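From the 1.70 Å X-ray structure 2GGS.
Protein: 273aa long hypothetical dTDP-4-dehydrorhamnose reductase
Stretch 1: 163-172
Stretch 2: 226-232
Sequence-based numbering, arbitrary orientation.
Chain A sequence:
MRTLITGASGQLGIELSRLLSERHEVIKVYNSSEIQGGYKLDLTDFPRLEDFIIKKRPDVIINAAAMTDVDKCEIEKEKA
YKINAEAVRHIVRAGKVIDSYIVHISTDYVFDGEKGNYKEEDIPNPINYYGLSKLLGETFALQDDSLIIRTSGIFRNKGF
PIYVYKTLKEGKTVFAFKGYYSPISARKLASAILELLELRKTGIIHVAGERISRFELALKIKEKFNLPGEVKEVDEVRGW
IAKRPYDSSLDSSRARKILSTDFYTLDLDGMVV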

ATOM      1  N   TYR A 163     -14.178   7.528   1.669  1.00 27.62           N
ATOM      2  CA  TYR A 163     -14.593   8.809   1.110  1.00 28.06           C
ATOM      3  C   TYR A 163     -16.029   8.692   0.568  1.00 27.72           C
ATOM      4  O   TYR A 163     -16.864   9.552   0.843  1.00 28.06           O
ATOM      5  CB  TYR A 163     -13.644   9.271   0.011  1.00 28.88           C
ATOM      6  CG  TYR A 163     -14.256  10.243  -0.958  1.00 31.24           C
ATOM      7  CD1 TYR A 163     -14.434  11.605  -0.624  1.00 32.91           C
ATOM      8  CD2 TYR A 163     -14.663   9.814  -2.209  1.00 31.51           C
ATOM      9  CE1 TYR A 163     -15.014  12.499  -1.538  1.00 33.82           C
ATOM     10  CE2 TYR A 163     -15.232  10.682  -3.120  1.00 33.48           C
ATOM     11  CZ  TYR A 163     -15.410  12.026  -2.784  1.00 33.69           C
ATOM     12  OH  TYR A 163     -15.989  12.846  -3.743  1.00 35.07           O
ATOM     13  N   VAL A 164     -16.317   7.614  -0.159  1.00 25.65           N
ATOM     14  CA  VAL A 164     -17.686   7.388  -0.680  1.00 24.99           C
ATOM     15  C   VAL A 164     -18.714   7.296   0.449  1.00 25.44           C
ATOM     16  O   VAL A 164     -19.764   7.966   0.410  1.00 25.28           O
ATOM     17  CB  VAL A 164     -17.799   6.095  -1.543  1.00 23.53           C
ATOM     18  CG1 VAL A 164     -19.238   5.880  -1.976  1.00 23.69           C
ATOM     19  CG2 VAL A 164     -16.930   6.185  -2.792  1.00 23.31           C
ATOM     20  N   TYR A 165     -18.433   6.451   1.442  1.00 26.31           N
ATOM     21  CA  TYR A 165     -19.380   6.186   2.547  1.00 27.57           C
ATOM     22  C   TYR A 165     -19.693   7.480   3.285  1.00 28.83           C
ATOM     23  O   TYR A 165     -20.873   7.811   3.492  1.00 29.24           O
ATOM     24  CB  TYR A 165     -18.849   5.122   3.531  1.00 28.12           C
ATOM     25  CG  TYR A 165     -19.806   4.777   4.676  1.00 28.31           C
ATOM     26  CD1 TYR A 165     -20.809   3.817   4.525  1.00 27.58           C
ATOM     27  CD2 TYR A 165     -19.703   5.419   5.898  1.00 28.25           C
ATOM     28  CE1 TYR A 165     -21.694   3.511   5.582  1.00 29.61           C
ATOM     29  CE2 TYR A 165     -20.560   5.128   6.952  1.00 28.02           C
ATOM     30  CZ  TYR A 165     -21.555   4.181   6.794  1.00 28.79           C
ATOM     31  OH  TYR A 165     -22.393   3.921   7.856  1.00 32.04           O
ATOM     32  N   LYS A 166     -18.643   8.208   3.671  1.00 29.18           N
ATOM     33  CA  LYS A 166     -18.797   9.452   4.457  1.00 30.10           C
ATOM     34  C   LYS A 166     -19.478  10.546   3.647  1.00 29.54           C
ATOM     35  O   LYS A 166     -20.370  11.218   4.158  1.00 29.93           O
ATOM     36  CB  LYS A 166     -17.450   9.952   5.025  1.00 30.76           C
ATOM     37  CG  LYS A 166     -16.582   8.842   5.623  1.00 33.31           C
ATOM     38  CD  LYS A 166     -15.653   9.296   6.750  1.00 37.58           C
ATOM     39  CE  LYS A 166     -16.029   8.606   8.066  1.00 39.10           C
ATOM     40  NZ  LYS A 166     -14.894   8.579   9.053  1.00 40.98           N
ATOM     41  N   THR A 167     -19.085  10.711   2.385  1.00 29.44           N
ATOM     42  CA  THR A 167     -19.662  11.734   1.510  1.00 29.10           C
ATOM     43  C   THR A 167     -21.161  11.484   1.248  1.00 29.23           C
ATOM     44  O   THR A 167     -21.985  12.407   1.426  1.00 29.59           O
ATOM     45  CB  THR A 167     -18.871  11.831   0.190  1.00 28.99           C
ATOM     46  OG1 THR A 167     -17.519  12.187   0.489  1.00 29.31           O
ATOM     47  CG2 THR A 167     -19.450  12.866  -0.762  1.00 28.30           C
ATOM     48  N   LEU A 168     -21.506  10.252   0.846  1.00 28.04           N
ATOM     49  CA  LEU A 168     -22.898   9.917   0.492  1.00 27.66           C
ATOM     50  C   LEU A 168     -23.826   9.950   1.684  1.00 28.62           C
ATOM     51  O   LEU A 168     -24.980  10.335   1.534  1.00 27.92           O
ATOM     52  CB  LEU A 168     -23.018   8.546  -0.203  1.00 27.07           C
ATOM     53  CG  LEU A 168     -22.329   8.369  -1.563  1.00 25.44           C
ATOM     54  CD1 LEU A 168     -22.610   6.962  -2.141  1.00 23.72           C
ATOM     55  CD2 LEU A 168     -22.721   9.455  -2.564  1.00 21.61           C
ATOM     56  N   LYS A 169     -23.311   9.546   2.849  1.00 29.90           N
ATOM     57  CA  LYS A 169     -24.055   9.521   4.114  1.00 31.94           C
ATOM     58  C   LYS A 169     -24.510  10.934   4.473  1.00 33.00           C
ATOM     59  O   LYS A 169     -25.619  11.115   4.988  1.00 33.10           O
ATOM     60  CB  LYS A 169     -23.161   8.944   5.223  1.00 31.73           C
ATOM     61  CG  LYS A 169     -23.855   8.579   6.527  1.00 33.13           C
ATOM     62  CD  LYS A 169     -22.819   8.313   7.612  1.00 32.93           C
ATOM     63  CE  LYS A 169     -23.364   8.596   9.005  1.00 37.40           C
ATOM     64  NZ  LYS A 169     -24.306   7.567   9.531  1.00 38.28           N
ATOM     65  N   GLU A 170     -23.668  11.926   4.171  1.00 33.92           N
ATOM     66  CA  GLU A 170     -23.987  13.329   4.467  1.00 35.88           C
ATOM     67  C   GLU A 170     -24.778  13.980   3.318  1.00 35.13           C
ATOM     68  O   GLU A 170     -24.988  15.205   3.301  1.00 35.83           O
ATOM     69  CB  GLU A 170     -22.726  14.139   4.898  1.00 35.81           C
ATOM     70  CG  GLU A 170     -21.766  14.551   3.756  1.00 38.72           C
ATOM     71  CD  GLU A 170     -20.380  15.084   4.226  1.00 39.35           C
ATOM     72  OE1 GLU A 170     -20.327  16.119   4.932  1.00 43.62           O
ATOM     73  OE2 GLU A 170     -19.330  14.487   3.857  1.00 41.25           O
ATOM     74  N   GLY A 171     -25.239  13.158   2.370  1.00 34.09           N
ATOM     75  CA  GLY A 171     -26.062  13.631   1.256  1.00 33.43           C
ATOM     76  C   GLY A 171     -25.299  14.318   0.137  1.00 33.17           C
ATOM     77  O   GLY A 171     -25.900  14.827  -0.816  1.00 33.09           O
ATOM     78  N   LYS A 172     -23.973  14.323   0.232  1.00 32.69           N
ATOM     79  CA  LYS A 172     -23.144  15.006  -0.757  1.00 33.25           C
ATOM     80  C   LYS A 172     -22.870  14.160  -2.016  1.00 32.15           C
ATOM     81  O   LYS A 172     -23.100  12.942  -2.039  1.00 32.98           O
ATOM     82  CB  LYS A 172     -21.844  15.518  -0.105  1.00 33.31           C
ATOM     83  CG  LYS A 172     -22.052  16.657   0.904  1.00 36.15           C
ATOM     84  CD  LYS A 172     -22.415  17.969   0.211  1.00 40.94           C
ATOM     85  CE  LYS A 172     -22.825  19.050   1.212  1.00 42.16           C
ATOM     86  NZ  LYS A 172     -23.682  20.089   0.559  1.00 43.70           N
TER
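Stretch 2 226-232: NLPGEVK

From Leu227 onward stretch 2 is an extended loop that passes the C-terminal end of stretch 1, the last turns of a helix that ends at Lys169, and becomes a strand at Val231. The two segments run the same way where they pair, Lys169 to Gly171 beside Leu227 to Gly229 (Lys169 CA to Leu227 CA 5.4 Å, Gly171 CA to Gly229 CA 4.0 Å), and no direct hydrogen bond joins them; the direct contact rests mainly on packing.

Its apolar centre is Leu227, whose CA-to-CB bond points toward the helix. With chi1 m and chi2 t, a common leucine rotamer, its CD1 reaches Tyr165 O at 3.6 Å, Tyr165 CD1 at 3.8 Å and Leu168 CB at 3.8 Å, while its CD2 lies 4.0 Å from Lys169 CB. Tyr165 starts away from stretch 2, but its t chi1 brings the ring back to meet the leucine obliquely. Leu168 answers with the same m, t rotamer: its CD1 packs on Val231 CG2 at 3.9 Å, and its CD2 lies 3.4 Å from Gly229 O. A branched aliphatic side chain suits this place, since it can touch several neighbours without needing a polar partner. Lys169, all t until chi4 turns p, offers its CB to the contact, and its side chain otherwise leads away from stretch 2.

Two glycines meet beyond the helix, for different reasons. Gly171 has phi 78°, which favours glycine, and Gly171 N donates a hydrogen bond to Leu168 O at 3.0 Å. Gly229, phi 73°, has a further reason: an ideal CB would point toward stretch 1 and clash with Lys172 O at 2.6 Å and Leu168 O at 2.9 Å. Its bare CA instead makes CA-H...O contacts with Lys172 O (3.5 Å) and Gly171 O (3.6 Å). Pro228 sets its ring, CG endo, with CG 3.9 Å from Lys169 O. A water completes the junction, donating to Gly171 O at 2.9 Å and accepting from Glu230 N at 3.1 Å.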

ATOM      1  N   ASN A 226     -27.913   1.844   1.543  1.00 28.65           N
ATOM      2  CA  ASN A 226     -29.005   2.756   1.147  1.00 28.77           C
ATOM      3  C   ASN A 226     -28.678   4.206   1.392  1.00 28.65           C
ATOM      4  O   ASN A 226     -29.518   4.969   1.887  1.00 28.36           O
ATOM      5  CB  ASN A 226     -30.334   2.408   1.843  1.00 28.19           C
ATOM      6  CG  ASN A 226     -30.584   0.922   1.911  1.00 30.07           C
ATOM      7  OD1 ASN A 226     -30.920   0.277   0.913  1.00 31.81           O
ATOM      8  ND2 ASN A 226     -30.426   0.371   3.096  1.00 29.25           N
ATOM      9  N   LEU A 227     -27.445   4.582   1.059  1.00 28.02           N
ATOM     10  CA  LEU A 227     -26.972   5.923   1.332  1.00 28.18           C
ATOM     11  C   LEU A 227     -27.640   6.888   0.380  1.00 28.77           C
ATOM     12  O   LEU A 227     -27.945   6.524  -0.758  1.00 27.96           O
ATOM     13  CB  LEU A 227     -25.440   5.989   1.189  1.00 27.85           C
ATOM     14  CG  LEU A 227     -24.590   5.242   2.220  1.00 26.86           C
ATOM     15  CD1 LEU A 227     -23.092   5.423   1.937  1.00 24.26           C
ATOM     16  CD2 LEU A 227     -24.884   5.671   3.678  1.00 27.49           C
ATOM     17  N   PRO A 228     -27.880   8.133   0.841  1.00 29.52           N
ATOM     18  CA  PRO A 228     -28.424   9.142  -0.062  1.00 30.91           C
ATOM     19  C   PRO A 228     -27.267   9.699  -0.867  1.00 31.64           C
ATOM     20  O   PRO A 228     -26.235   9.031  -0.988  1.00 33.53           O
ATOM     21  CB  PRO A 228     -29.003  10.204   0.894  1.00 30.85           C
ATOM     22  CG  PRO A 228     -28.172  10.081   2.174  1.00 30.53           C
ATOM     23  CD  PRO A 228     -27.662   8.635   2.214  1.00 29.52           C
ATOM     24  N   GLY A 229     -27.411  10.881  -1.435  1.00 32.14           N
ATOM     25  CA  GLY A 229     -26.264  11.503  -2.089  1.00 31.63           C
ATOM     26  C   GLY A 229     -25.937  10.812  -3.386  1.00 31.34           C
ATOM     27  O   GLY A 229     -26.029   9.592  -3.497  1.00 32.98           O
ATOM     28  N   GLU A 230     -25.513  11.585  -4.362  1.00 30.85           N
ATOM     29  CA  GLU A 230     -25.379  11.098  -5.717  1.00 31.15           C
ATOM     30  C   GLU A 230     -23.958  10.680  -6.047  1.00 29.52           C
ATOM     31  O   GLU A 230     -22.988  11.227  -5.512  1.00 29.09           O
ATOM     32  CB  GLU A 230     -25.819  12.192  -6.682  1.00 31.11           C
ATOM     33  CG  GLU A 230     -25.653  11.845  -8.156  1.00 34.59           C
ATOM     34  CD  GLU A 230     -26.053  12.975  -9.098  1.00 35.64           C
ATOM     35  OE1 GLU A 230     -26.207  14.129  -8.622  1.00 38.93           O
ATOM     36  OE2 GLU A 230     -26.200  12.690 -10.319  1.00 42.18           O
ATOM     37  N   VAL A 231     -23.844   9.713  -6.948  1.00 27.91           N
ATOM     38  CA  VAL A 231     -22.555   9.400  -7.519  1.00 27.43           C
ATOM     39  C   VAL A 231     -22.511   9.866  -8.955  1.00 28.20           C
ATOM     40  O   VAL A 231     -23.297   9.410  -9.793  1.00 27.51           O
ATOM     41  CB  VAL A 231     -22.198   7.885  -7.435  1.00 26.43           C
ATOM     42  CG1 VAL A 231     -20.777   7.654  -7.974  1.00 25.32           C
ATOM     43  CG2 VAL A 231     -22.349   7.382  -6.011  1.00 25.17           C
ATOM     44  N   LYS A 232     -21.563  10.762  -9.228  1.00 29.17           N
ATOM     45  CA  LYS A 232     -21.273  11.219 -10.577  1.00 30.26           C
ATOM     46  C   LYS A 232     -19.882  10.806 -10.998  1.00 30.35           C
ATOM     47  O   LYS A 232     -18.889  11.162 -10.350  1.00 30.10           O
ATOM     48  CB  LYS A 232     -21.417  12.745 -10.683  1.00 30.90           C
ATOM     49  CG  LYS A 232     -22.829  13.237 -10.562  1.00 33.27           C
ATOM     50  CD  LYS A 232     -22.974  14.619 -11.185  1.00 40.92           C
ATOM     51  CE  LYS A 232     -24.310  15.265 -10.813  1.00 43.25           C
ATOM     52  NZ  LYS A 232     -24.262  16.767 -10.797  1.00 46.51           N
TER
HETATM   53  O   HOH W   1     -25.722  14.567  -3.694  1.00 33.08           O